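Local atomic coordinates of ubiquitin-like-specific protease 2 (Saccharomyces cerevisiae, PDB entry 5LNB), a protein that removes SUMO from modified proteins as a thiol protease of the peptidase C48 (Ulp1) family, this chain containing its catalytic domain. Residues Tyr95-Lys99 and Ser184-Lys189; Leu18-Ser22 and Tyr289-Met293; Lys111-Ile115 and Phe226-Pro230; Phe164-Arg168 and Cys215-Val219. One frame throughout, in Å; residues are numbered along the deposited sequence.

Contact 1: Tyr95-Lys99 and Ser184-Lys189; sequences YSNVK and SYALDK
Y95 and S184 bring their CA atoms to 6.5 Å, where the weakly bonded helical turn 95-98 comes nearest to the regular helix of 184-189. The ring of Y95 fills the gap as a knob among S184, Y185, D188 and K189. S184 CB covers one ring face in a CH-pi contact, 3.5 Å from Y95 CG. With CG of Y95 anti to its N (chi1 -167°), the phenol reaches along segment 184-189 toward D188, and its OH donates a 2.6 Å hydrogen bond to D188 OD2, on the anti lone pair. The carboxylate stands nearly upright to the ring, their planes 81° apart. K99 meets the same oxygen on the syn side, out of the carboxylate plane, its NZ making a 2.8 Å salt bridge to D188 OD2. K189 NZ adds a longer pairing at 3.5 Å from D188 OD2, so one carboxylate oxygen serves two ammonium groups and a hydroxyl. A water links K99 O to K189 NZ. At the surface the contact fastens helix 94-98 to the C-terminal end of helix 172-190; Y185, buried beside it, is hydrogen-bonded through OH to T105, while V98 packs on helix 82-87.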
loop_
_atom_site.group_PDB
_atom_site.type_symbol
_atom_site.label_atom_id
_atom_site.label_comp_id
_atom_site.label_asym_id
_atom_site.label_seq_id
_atom_site.Cartn_x
_atom_site.Cartn_y
_atom_site.Cartn_z
ATOM N N TYR A 95 1.214 -14.416 15.123
ATOM C CA TYR A 95 2.508 -13.766 15.266
ATOM C C TYR A 95 3.646 -14.699 14.862
ATOM O O TYR A 95 4.571 -14.285 14.154
ATOM C CB TYR A 95 2.691 -13.259 16.697
ATOM C CG TYR A 95 3.851 -12.315 16.805
ATOM C CD1 TYR A 95 3.843 -11.099 16.131
ATOM C CD2 TYR A 95 4.972 -12.644 17.548
ATOM C CE1 TYR A 95 4.915 -10.236 16.210
ATOM C CE2 TYR A 95 6.045 -11.786 17.633
ATOM C CZ TYR A 95 6.012 -10.587 16.971
ATOM O OH TYR A 95 7.092 -9.740 17.054
ATOM N N SER A 96 3.591 -15.964 15.291
ATOM C CA SER A 96 4.616 -16.922 14.889
ATOM C C SER A 96 4.796 -16.966 13.380
ATOM O O SER A 96 5.895 -17.262 12.899
ATOM C CB SER A 96 4.268 -18.321 15.397
ATOM O OG SER A 96 4.347 -18.366 16.808
ATOM N N ASN A 97 3.729 -16.696 12.618
ATOM C CA ASN A 97 3.807 -16.797 11.165
ATOM C C ASN A 97 4.763 -15.762 10.583
ATOM O O ASN A 97 5.466 -16.045 9.608
ATOM C CB ASN A 97 2.416 -16.642 10.543
ATOM C CG ASN A 97 1.485 -17.786 10.896
ATOM O OD1 ASN A 97 1.934 -18.887 11.203
ATOM N ND2 ASN A 97 0.176 -17.532 10.844
ATOM N N VAL A 98 4.805 -14.563 11.166
ATOM C CA VAL A 98 5.567 -13.451 10.613
ATOM C C VAL A 98 6.692 -12.999 11.540
ATOM O O VAL A 98 7.266 -11.929 11.324
ATOM C CB VAL A 98 4.651 -12.264 10.263
ATOM C CG1 VAL A 98 3.728 -12.622 9.116
ATOM C CG2 VAL A 98 3.844 -11.821 11.486
ATOM N N LYS A 99 7.037 -13.786 12.562
ATOM C CA LYS A 99 8.089 -13.361 13.487
ATOM C C LYS A 99 9.412 -13.134 12.762
ATOM O O LYS A 99 10.074 -12.110 12.963
ATOM C CB LYS A 99 8.268 -14.379 14.612
ATOM C CG LYS A 99 9.304 -13.936 15.642
ATOM C CD LYS A 99 9.168 -14.689 16.945
ATOM C CE LYS A 99 10.274 -14.300 17.935
ATOM N NZ LYS A 99 10.307 -12.826 18.198
ATOM N N SER A 184 0.934 -8.552 19.937
ATOM C CA SER A 184 2.076 -9.441 20.103
ATOM C C SER A 184 3.374 -8.718 19.784
ATOM O O SER A 184 4.367 -8.845 20.514
ATOM C CB SER A 184 1.914 -10.669 19.211
ATOM O OG SER A 184 0.742 -11.382 19.560
ATOM N N TYR A 185 3.382 -7.956 18.687
ATOM C CA TYR A 185 4.558 -7.173 18.330
ATOM C C TYR A 185 4.981 -6.270 19.480
ATOM O O TYR A 185 6.160 -6.219 19.846
ATOM C CB TYR A 185 4.269 -6.351 17.073
ATOM C CG TYR A 185 5.486 -5.682 16.490
ATOM C CD1 TYR A 185 5.883 -4.422 16.928
ATOM C CD2 TYR A 185 6.253 -6.316 15.509
ATOM C CE1 TYR A 185 7.004 -3.803 16.402
ATOM C CE2 TYR A 185 7.376 -5.697 14.963
ATOM C CZ TYR A 185 7.749 -4.442 15.421
ATOM O OH TYR A 185 8.859 -3.807 14.907
ATOM N N ALA A 186 4.023 -5.540 20.056
ATOM C CA ALA A 186 4.323 -4.639 21.164
ATOM C C ALA A 186 4.980 -5.381 22.323
ATOM O O ALA A 186 5.944 -4.889 22.926
ATOM C CB ALA A 186 3.039 -3.953 21.632
ATOM N N LEU A 187 4.453 -6.555 22.667
ATOM C CA LEU A 187 5.011 -7.316 23.776
ATOM C C LEU A 187 6.399 -7.836 23.428
ATOM O O LEU A 187 7.320 -7.775 24.250
ATOM C CB LEU A 187 4.072 -8.467 24.140
ATOM C CG LEU A 187 4.517 -9.296 25.345
ATOM C CD1 LEU A 187 4.494 -8.467 26.622
ATOM C CD2 LEU A 187 3.656 -10.539 25.520
ATOM N N ASP A 188 6.565 -8.328 22.200
ATOM C CA ASP A 188 7.825 -8.918 21.775
ATOM C C ASP A 188 8.933 -7.873 21.689
ATOM O O ASP A 188 10.014 -8.062 22.251
ATOM C CB ASP A 188 7.627 -9.604 20.424
ATOM C CG ASP A 188 8.890 -10.261 19.901
ATOM O OD1 ASP A 188 9.767 -10.623 20.718
ATOM O OD2 ASP A 188 8.998 -10.419 18.664
ATOM N N LYS A 189 8.699 -6.772 20.973
ATOM C CA LYS A 189 9.807 -5.857 20.714
ATOM C C LYS A 189 10.028 -4.871 21.849
ATOM O O LYS A 189 11.170 -4.477 22.093
ATOM C CB LYS A 189 9.596 -5.067 19.416
ATOM C CG LYS A 189 9.410 -5.910 18.169
ATOM C CD LYS A 189 10.531 -6.892 17.995
ATOM C CE LYS A 189 10.381 -7.660 16.692
ATOM N NZ LYS A 189 11.372 -8.782 16.621
HETATM O O HOH W 1 10.942 -10.815 15.183
#

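Contact 2: Leu18-Ser22 and Tyr289-Met293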
loop_
_atom_site.group_PDB
_atom_site.type_symbol
_atom_site.label_atom_id
_atom_site.label_comp_id
_atom_site.label_asym_id
_atom_site.label_seq_id
_atom_site.Cartn_x
_atom_site.Cartn_y
_atom_site.Cartn_z
ATOM N N LEU A 18 5.067 -6.215 -26.501
ATOM C CA LEU A 18 6.418 -6.498 -26.035
ATOM C C LEU A 18 6.794 -5.584 -24.867
ATOM O O LEU A 18 6.731 -4.356 -24.973
ATOM C CB LEU A 18 7.430 -6.341 -27.177
ATOM C CG LEU A 18 7.210 -7.146 -28.467
ATOM C CD1 LEU A 18 8.257 -6.784 -29.509
ATOM C CD2 LEU A 18 7.219 -8.650 -28.214
ATOM N N PHE A 19 7.163 -6.197 -23.742
ATOM C CA PHE A 19 7.691 -5.496 -22.571
ATOM C C PHE A 19 8.991 -6.203 -22.190
ATOM O O PHE A 19 9.095 -6.848 -21.146
ATOM C CB PHE A 19 6.690 -5.493 -21.424
ATOM C CG PHE A 19 7.055 -4.569 -20.293
ATOM C CD1 PHE A 19 6.806 -3.210 -20.381
ATOM C CD2 PHE A 19 7.620 -5.063 -19.128
ATOM C CE1 PHE A 19 7.126 -2.358 -19.338
ATOM C CE2 PHE A 19 7.941 -4.215 -18.075
ATOM C CZ PHE A 19 7.697 -2.861 -18.181
ATOM N N LYS A 20 9.987 -6.074 -23.066
ATOM C CA LYS A 20 11.168 -6.895 -23.054
ATOM C C LYS A 20 12.336 -6.012 -23.484
ATOM O O LYS A 20 12.250 -5.347 -24.529
ATOM C CB LYS A 20 10.997 -8.081 -24.009
ATOM C CG LYS A 20 11.817 -9.304 -23.676
ATOM C CD LYS A 20 11.601 -10.385 -24.731
ATOM C CE LYS A 20 12.852 -11.243 -24.936
ATOM N NZ LYS A 20 12.678 -12.229 -26.045
ATOM N N PRO A 21 13.427 -5.960 -22.706
ATOM C CA PRO A 21 13.617 -6.735 -21.475
ATOM C C PRO A 21 12.708 -6.306 -20.318
ATOM O O PRO A 21 12.038 -5.268 -20.369
ATOM C CB PRO A 21 15.080 -6.469 -21.126
ATOM C CG PRO A 21 15.358 -5.123 -21.709
ATOM C CD PRO A 21 14.565 -5.064 -22.978
ATOM N N SER A 22 12.689 -7.118 -19.267
ATOM C CA SER A 22 11.929 -6.755 -18.084
ATOM C C SER A 22 12.509 -5.496 -17.454
ATOM O O SER A 22 13.722 -5.279 -17.459
ATOM C CB SER A 22 11.936 -7.903 -17.078
ATOM O OG SER A 22 11.493 -9.099 -17.688
ATOM N N TYR A 289 22.817 -4.039 -23.124
ATOM C CA TYR A 289 21.529 -4.426 -23.689
ATOM C C TYR A 289 21.579 -5.833 -24.284
ATOM O O TYR A 289 20.709 -6.664 -24.005
ATOM C CB TYR A 289 21.103 -3.395 -24.735
ATOM C CG TYR A 289 19.817 -3.719 -25.445
ATOM C CD1 TYR A 289 18.592 -3.563 -24.805
ATOM C CD2 TYR A 289 19.823 -4.163 -26.765
ATOM C CE1 TYR A 289 17.412 -3.847 -25.452
ATOM C CE2 TYR A 289 18.652 -4.444 -27.424
ATOM C CZ TYR A 289 17.448 -4.287 -26.762
ATOM O OH TYR A 289 16.272 -4.575 -27.405
ATOM N N GLU A 290 22.600 -6.127 -25.095
ATOM C CA GLU A 290 22.665 -7.439 -25.733
ATOM C C GLU A 290 22.778 -8.562 -24.707
ATOM O O GLU A 290 22.100 -9.590 -24.830
ATOM C CB GLU A 290 23.832 -7.489 -26.722
ATOM C CG GLU A 290 23.593 -6.678 -27.993
ATOM C CD GLU A 290 22.349 -7.124 -28.753
ATOM O OE1 GLU A 290 22.007 -8.326 -28.676
ATOM O OE2 GLU A 290 21.710 -6.277 -29.423
ATOM N N GLU A 291 23.626 -8.390 -23.687
ATOM C CA GLU A 291 23.738 -9.413 -22.651
ATOM C C GLU A 291 22.388 -9.688 -21.989
ATOM O O GLU A 291 22.015 -10.848 -21.775
ATOM C CB GLU A 291 24.775 -8.993 -21.603
ATOM C CG GLU A 291 24.754 -9.834 -20.323
ATOM C CD GLU A 291 25.785 -9.387 -19.268
ATOM O OE1 GLU A 291 26.113 -8.185 -19.185
ATOM O OE2 GLU A 291 26.271 -10.253 -18.520
ATOM N N VAL A 292 21.638 -8.633 -21.660
ATOM C CA VAL A 292 20.382 -8.820 -20.939
ATOM C C VAL A 292 19.339 -9.491 -21.831
ATOM O O VAL A 292 18.652 -10.426 -21.407
ATOM C CB VAL A 292 19.888 -7.472 -20.383
ATOM C CG1 VAL A 292 18.411 -7.550 -20.057
ATOM C CG2 VAL A 292 20.689 -7.083 -19.139
ATOM N N MET A 293 19.220 -9.047 -23.081
ATOM C CA MET A 293 18.303 -9.695 -24.013
ATOM C C MET A 293 18.645 -11.170 -24.210
ATOM O O MET A 293 17.748 -12.016 -24.294
ATOM C CB MET A 293 18.317 -8.957 -25.349
ATOM C CG MET A 293 17.727 -7.562 -25.282
ATOM S SD MET A 293 15.970 -7.589 -24.881
ATOM C CE MET A 293 15.250 -8.253 -26.378
#
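P21 is the residue on which this contact turns: its pyrrolidine ring lies against Y289, V292 and M293, three residues that share one face of the C-terminal helix. The nearest approach is between P21 CD and M293 SD, 3.5 Å, with the thioether running across the proline ring at about a right angle. P21 CB meets one branch of V292, its CG1, at 3.7 Å. A third touch, 4.0 Å between P21 CD and Y289 CE1, reaches the tyrosine ring obliquely. Farther out, the terminal methyl of M293 lies 4.1 Å from CE of K20, so the aliphatic part of the lysine borders the contact. No hydrogen bond crosses between the segments; the attachment is apolar.

The placement follows from the shape of M293 and from its surroundings. The bend at chi2 (-65°) brings SD over to P21, while that at chi3 (-71°) sets the methyl CE beside K20. M293 CG also rests 3.6 Å above the ring plane of Y289, one helical turn earlier, toward the rim. On the other segment the peptide bond before P21 is cis, which turns the chain sharply between K20 and the proline. P21 also touches I280 and L283 of helix 264-285, and its carbonyl oxygen accepts a hydrogen bond from Q276.

The arrangement illustrates how a cis-proline in an irregular segment can dock on helices: near the surface, the first modelled residues, just before strand 23-26, are laid against the last two helices of the chain, 264-285 and 289-294.

Contact 3: Lys111-Ile115 and Phe226-Pro230; sequences KYVVI and FFENP
Y112, at the start of strand 112-119, points toward the end of helix 215-228 and makes most of the contact. Its ring is held between its predecessor and the junction of helices 215-228 and 230-238: K111 CB lies 3.6 Å above the centre of one face, whereas F226, F227 and P230 all gather on the opposite side. F226 turns an edge to that face in an offset edge-to-face pair, the planes 79° apart and F226 CZ 3.7 Å from Y112 CD1. F227 does likewise at 87°, a little farther off, its CE1 4.1 Å from Y112 CD2. At the phenol end P230 CB comes up obliquely, 3.6 Å from Y112 OH.

V113 faces away from the helix and packs on I128 of the neighbouring strand 122-129. V114 turns back toward it, and its CG2 branch meets F227 at the ring edge, 3.7 Å from F227 CZ. The two phenylalanines also support each other, with F226 CD1 over the centre of the F227 ring.

Every touching residue is buried, and the three rings form an aromatic cluster in which both phenylalanines turn their edges to the Y112 face. Here the C-terminal turn of helix 215-228 packs on a mixed sheet through alternate residues of one strand, consistent with the cysteine-peptidase fold of the Ulp1 (C48) family.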
loop_
_atom_site.group_PDB
_atom_site.type_symbol
_atom_site.label_atom_id
_atom_site.label_comp_id
_atom_site.label_asym_id
_atom_site.label_seq_id
_atom_site.Cartn_x
_atom_site.Cartn_y
_atom_site.Cartn_z
ATOM N N LYS A 111 5.151 6.690 11.858
ATOM C CA LYS A 111 3.865 7.374 11.767
ATOM C C LYS A 111 2.862 6.625 10.885
ATOM O O LYS A 111 1.657 6.697 11.134
ATOM C CB LYS A 111 4.060 8.784 11.215
ATOM C CG LYS A 111 4.657 9.767 12.188
ATOM C CD LYS A 111 4.631 11.174 11.595
ATOM C CE LYS A 111 4.841 12.210 12.680
ATOM N NZ LYS A 111 3.842 12.045 13.778
ATOM N N TYR A 112 3.320 5.927 9.844
ATOM C CA TYR A 112 2.426 5.253 8.895
ATOM C C TYR A 112 2.983 3.871 8.598
ATOM O O TYR A 112 4.102 3.748 8.097
ATOM C CB TYR A 112 2.270 6.054 7.584
ATOM C CG TYR A 112 2.182 7.549 7.805
ATOM C CD1 TYR A 112 1.031 8.135 8.325
ATOM C CD2 TYR A 112 3.267 8.371 7.523
ATOM C CE1 TYR A 112 0.970 9.514 8.558
ATOM C CE2 TYR A 112 3.213 9.738 7.741
ATOM C CZ TYR A 112 2.070 10.302 8.263
ATOM O OH TYR A 112 2.049 11.655 8.478
ATOM N N VAL A 113 2.218 2.832 8.907
ATOM C CA VAL A 113 2.569 1.470 8.514
ATOM C C VAL A 113 1.529 1.021 7.493
ATOM O O VAL A 113 0.331 0.955 7.803
ATOM C CB VAL A 113 2.638 0.518 9.714
ATOM C CG1 VAL A 113 3.057 -0.878 9.263
ATOM C CG2 VAL A 113 3.621 1.057 10.768
ATOM N N VAL A 114 1.985 0.737 6.274
ATOM C CA VAL A 114 1.107 0.532 5.126
ATOM C C VAL A 114 0.987 -0.960 4.862
ATOM O O VAL A 114 1.994 -1.638 4.624
ATOM C CB VAL A 114 1.628 1.266 3.882
ATOM C CG1 VAL A 114 0.669 1.043 2.688
ATOM C CG2 VAL A 114 1.804 2.765 4.179
ATOM N N ILE A 115 -0.237 -1.474 4.881
ATOM C CA ILE A 115 -0.429 -2.908 4.672
ATOM C C ILE A 115 -1.468 -3.158 3.588
ATOM O O ILE A 115 -2.676 -3.093 3.865
ATOM C CB ILE A 115 -0.826 -3.609 5.976
ATOM C CG1 ILE A 115 0.220 -3.339 7.057
ATOM C CG2 ILE A 115 -1.006 -5.106 5.730
ATOM C CD1 ILE A 115 -0.145 -3.922 8.407
ATOM N N PHE A 226 -2.921 9.411 -0.487
ATOM C CA PHE A 226 -2.605 9.597 0.927
ATOM C C PHE A 226 -1.233 10.244 1.106
ATOM O O PHE A 226 -1.075 11.179 1.899
ATOM C CB PHE A 226 -2.672 8.251 1.658
ATOM C CG PHE A 226 -2.355 8.337 3.129
ATOM C CD1 PHE A 226 -1.031 8.302 3.573
ATOM C CD2 PHE A 226 -3.376 8.442 4.072
ATOM C CE1 PHE A 226 -0.731 8.379 4.933
ATOM C CE2 PHE A 226 -3.087 8.520 5.433
ATOM C CZ PHE A 226 -1.760 8.489 5.870
ATOM N N PHE A 227 -0.233 9.783 0.355
ATOM C CA PHE A 227 1.136 10.243 0.559
ATOM C C PHE A 227 1.497 11.481 -0.250
ATOM O O PHE A 227 2.620 11.974 -0.131
ATOM C CB PHE A 227 2.111 9.112 0.275
ATOM C CG PHE A 227 2.190 8.125 1.392
ATOM C CD1 PHE A 227 2.952 8.399 2.518
ATOM C CD2 PHE A 227 1.467 6.944 1.344
ATOM C CE1 PHE A 227 3.009 7.500 3.564
ATOM C CE2 PHE A 227 1.524 6.043 2.381
ATOM C CZ PHE A 227 2.289 6.321 3.499
ATOM N N GLU A 228 0.572 12.027 -1.033
ATOM C CA GLU A 228 0.762 13.404 -1.462
ATOM C C GLU A 228 0.517 14.388 -0.317
ATOM O O GLU A 228 1.055 15.500 -0.353
ATOM C CB GLU A 228 -0.136 13.707 -2.663
ATOM C CG GLU A 228 0.205 12.819 -3.852
ATOM C CD GLU A 228 -0.712 13.004 -5.058
ATOM O OE1 GLU A 228 -1.878 13.444 -4.887
ATOM O OE2 GLU A 228 -0.250 12.700 -6.185
ATOM N N ASN A 229 -0.262 14.000 0.710
ATOM C CA ASN A 229 -0.475 14.833 1.895
ATOM C C ASN A 229 -1.157 14.009 2.986
ATOM O O ASN A 229 -2.393 13.988 3.081
ATOM C CB ASN A 229 -1.306 16.073 1.560
ATOM C CG ASN A 229 -1.368 17.066 2.718
ATOM O OD1 ASN A 229 -1.267 16.684 3.884
ATOM N ND2 ASN A 229 -1.546 18.342 2.397
ATOM N N PRO A 230 -0.385 13.313 3.825
ATOM C CA PRO A 230 -0.992 12.406 4.812
ATOM C C PRO A 230 -1.827 13.116 5.869
ATOM O O PRO A 230 -2.946 12.683 6.165
ATOM C CB PRO A 230 0.226 11.710 5.429
ATOM C CG PRO A 230 1.267 11.776 4.345
ATOM C CD PRO A 230 1.070 13.118 3.720
#

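Contact 4: Phe164-Arg168 and Cys215-Val219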
loop_
_atom_site.group_PDB
_atom_site.type_symbol
_atom_site.label_atom_id
_atom_site.label_comp_id
_atom_site.label_asym_id
_atom_site.label_seq_id
_atom_site.Cartn_x
_atom_site.Cartn_y
_atom_site.Cartn_z
ATOM N N PHE A 164 -9.415 1.181 3.825
ATOM C CA PHE A 164 -10.128 1.775 2.699
ATOM C C PHE A 164 -10.251 0.772 1.555
ATOM O O PHE A 164 -9.299 0.055 1.227
ATOM C CB PHE A 164 -9.449 3.073 2.224
ATOM C CG PHE A 164 -7.937 3.015 2.224
ATOM C CD1 PHE A 164 -7.233 2.801 1.037
ATOM C CD2 PHE A 164 -7.219 3.167 3.408
ATOM C CE1 PHE A 164 -5.847 2.750 1.029
ATOM C CE2 PHE A 164 -5.830 3.106 3.407
ATOM C CZ PHE A 164 -5.140 2.903 2.213
ATOM N N ASP A 165 -11.443 0.729 0.965
ATOM C CA ASP A 165 -11.826 -0.308 0.018
ATOM C C ASP A 165 -12.731 0.328 -1.027
ATOM O O ASP A 165 -13.700 1.001 -0.672
ATOM C CB ASP A 165 -12.556 -1.447 0.747
ATOM C CG ASP A 165 -12.936 -2.601 -0.165
ATOM O OD1 ASP A 165 -12.605 -2.587 -1.373
ATOM O OD2 ASP A 165 -13.568 -3.548 0.347
ATOM N N SER A 166 -12.415 0.119 -2.304
ATOM C CA SER A 166 -13.258 0.652 -3.360
ATOM C C SER A 166 -14.584 -0.086 -3.461
ATOM O O SER A 166 -15.526 0.451 -4.050
ATOM C CB SER A 166 -12.526 0.613 -4.705
ATOM O OG SER A 166 -12.040 -0.689 -4.973
ATOM N N LEU A 167 -14.689 -1.294 -2.909
ATOM C CA LEU A 167 -15.985 -1.959 -2.824
ATOM C C LEU A 167 -16.731 -1.495 -1.572
ATOM O O LEU A 167 -16.146 -0.936 -0.638
ATOM C CB LEU A 167 -15.825 -3.482 -2.820
ATOM C CG LEU A 167 -15.084 -4.054 -4.041
ATOM C CD1 LEU A 167 -15.028 -5.579 -4.009
ATOM C CD2 LEU A 167 -15.704 -3.560 -5.363
ATOM N N ARG A 168 -18.044 -1.733 -1.560
ATOM C CA ARG A 168 -18.892 -1.272 -0.460
ATOM C C ARG A 168 -18.895 -2.321 0.654
ATOM O O ARG A 168 -19.852 -3.072 0.856
ATOM C CB ARG A 168 -20.295 -0.960 -0.971
ATOM C CG ARG A 168 -20.343 0.295 -1.847
ATOM C CD ARG A 168 -21.716 0.524 -2.451
ATOM N NE ARG A 168 -22.730 0.720 -1.418
ATOM C CZ ARG A 168 -23.303 1.887 -1.135
ATOM N NH1 ARG A 168 -22.972 2.977 -1.815
ATOM N NH2 ARG A 168 -24.218 1.961 -0.176
ATOM N N CYS A 215 -9.991 -3.279 -8.105
ATOM C CA CYS A 215 -9.608 -2.916 -6.736
ATOM C C CYS A 215 -8.111 -2.649 -6.597
ATOM O O CYS A 215 -7.702 -1.738 -5.866
ATOM C CB CYS A 215 -10.028 -4.014 -5.766
ATOM S SG CYS A 215 -11.782 -4.046 -5.491
ATOM N N GLY A 216 -7.275 -3.436 -7.276
ATOM C CA GLY A 216 -5.840 -3.222 -7.162
ATOM C C GLY A 216 -5.408 -1.849 -7.644
ATOM O O GLY A 216 -4.476 -1.259 -7.088
ATOM N N VAL A 217 -6.083 -1.323 -8.675
ATOM C CA VAL A 217 -5.785 0.009 -9.196
ATOM C C VAL A 217 -6.208 1.079 -8.196
ATOM O O VAL A 217 -5.525 2.094 -8.028
ATOM C CB VAL A 217 -6.476 0.215 -10.564
ATOM C CG1 VAL A 217 -6.297 1.646 -11.067
ATOM C CG2 VAL A 217 -5.949 -0.767 -11.592
ATOM N N HIS A 218 -7.349 0.879 -7.531
ATOM C CA HIS A 218 -7.789 1.832 -6.519
ATOM C C HIS A 218 -6.856 1.843 -5.316
ATOM O O HIS A 218 -6.580 2.910 -4.761
ATOM C CB HIS A 218 -9.215 1.524 -6.088
ATOM C CG HIS A 218 -10.229 1.891 -7.120
ATOM N ND1 HIS A 218 -10.769 3.155 -7.208
ATOM C CD2 HIS A 218 -10.784 1.168 -8.121
ATOM C CE1 HIS A 218 -11.622 3.193 -8.214
ATOM N NE2 HIS A 218 -11.646 2.001 -8.786
ATOM N N VAL A 219 -6.363 0.670 -4.894
ATOM C CA VAL A 219 -5.404 0.633 -3.790
ATOM C C VAL A 219 -4.192 1.498 -4.119
ATOM O O VAL A 219 -3.768 2.338 -3.317
ATOM C CB VAL A 219 -4.984 -0.813 -3.466
ATOM C CG1 VAL A 219 -3.689 -0.798 -2.638
ATOM C CG2 VAL A 219 -6.077 -1.534 -2.688
HETATM O O HOH W 2 -9.804 -1.332 -3.128
#
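S166 presents its two side-chain atoms to two different residues of helix 215-228. Its CB stands over one face of the H218 imidazole in a CH-pi contact, 3.5 Å above the ring plane and displaced toward the rim, with H218 CG the nearest ring atom at 3.6 Å. Its hydroxyl sits between the backbone N and the carbonyl carbon (chi1 53°), which puts S166 OG 3.4 Å from C215 SG. L167 approaches that sulfur as well, through its branch point: L167 CG is 3.6 Å from C215 SG, and both terminal methyls lie not much farther away. The buried sulfur is thus bordered by a polar atom and an aliphatic fork.

The turn that presents these groups is fixed by D165, whose OD1 accepts the N-H of L167 at 2.9 Å, met from above the carboxylate plane, in an Asx turn. A water takes the N-H of S166 and makes a weak bond to C215 O, bridging the backbones. H218 is held at its ND1 by R261.

D165 also bonds to H122 through OD1, and H122 touches C215; H171 is a further partner of D165, at OD2. C215, H122 and D165 are arranged as expected for the catalytic triad of the C48 peptidases, the cysteine lying at the start of a helix. The contact joins the loop leaving strand 159-164 to the N-terminal turn of helix 215-228, with H122 contributed by the adjacent strand 122-129 and F164 packing farther along the same helix on N222 and I223.

In the fold
Contacts 3 and 4 lie closest together, their centres about 16 Å apart, and use the two ends of helix 215-228: contact 4 sets its first turn beside the loop after strand 159-164, and contact 3 packs its last turn on strand 112-119 of the same mixed sheet. Along the chain contact 4 is nested within contact 3, whereas contact 1 alternates with both. Its centre is about 22 Å from that of contact 3, at the surface of the same catalytic domain. Contact 2 encloses all the others in sequence and is remote in space, about 42 Å from contact 1 between centres. The probable active site thus rests on a buried helix-sheet core, while the ends of the modelled chain meet elsewhere.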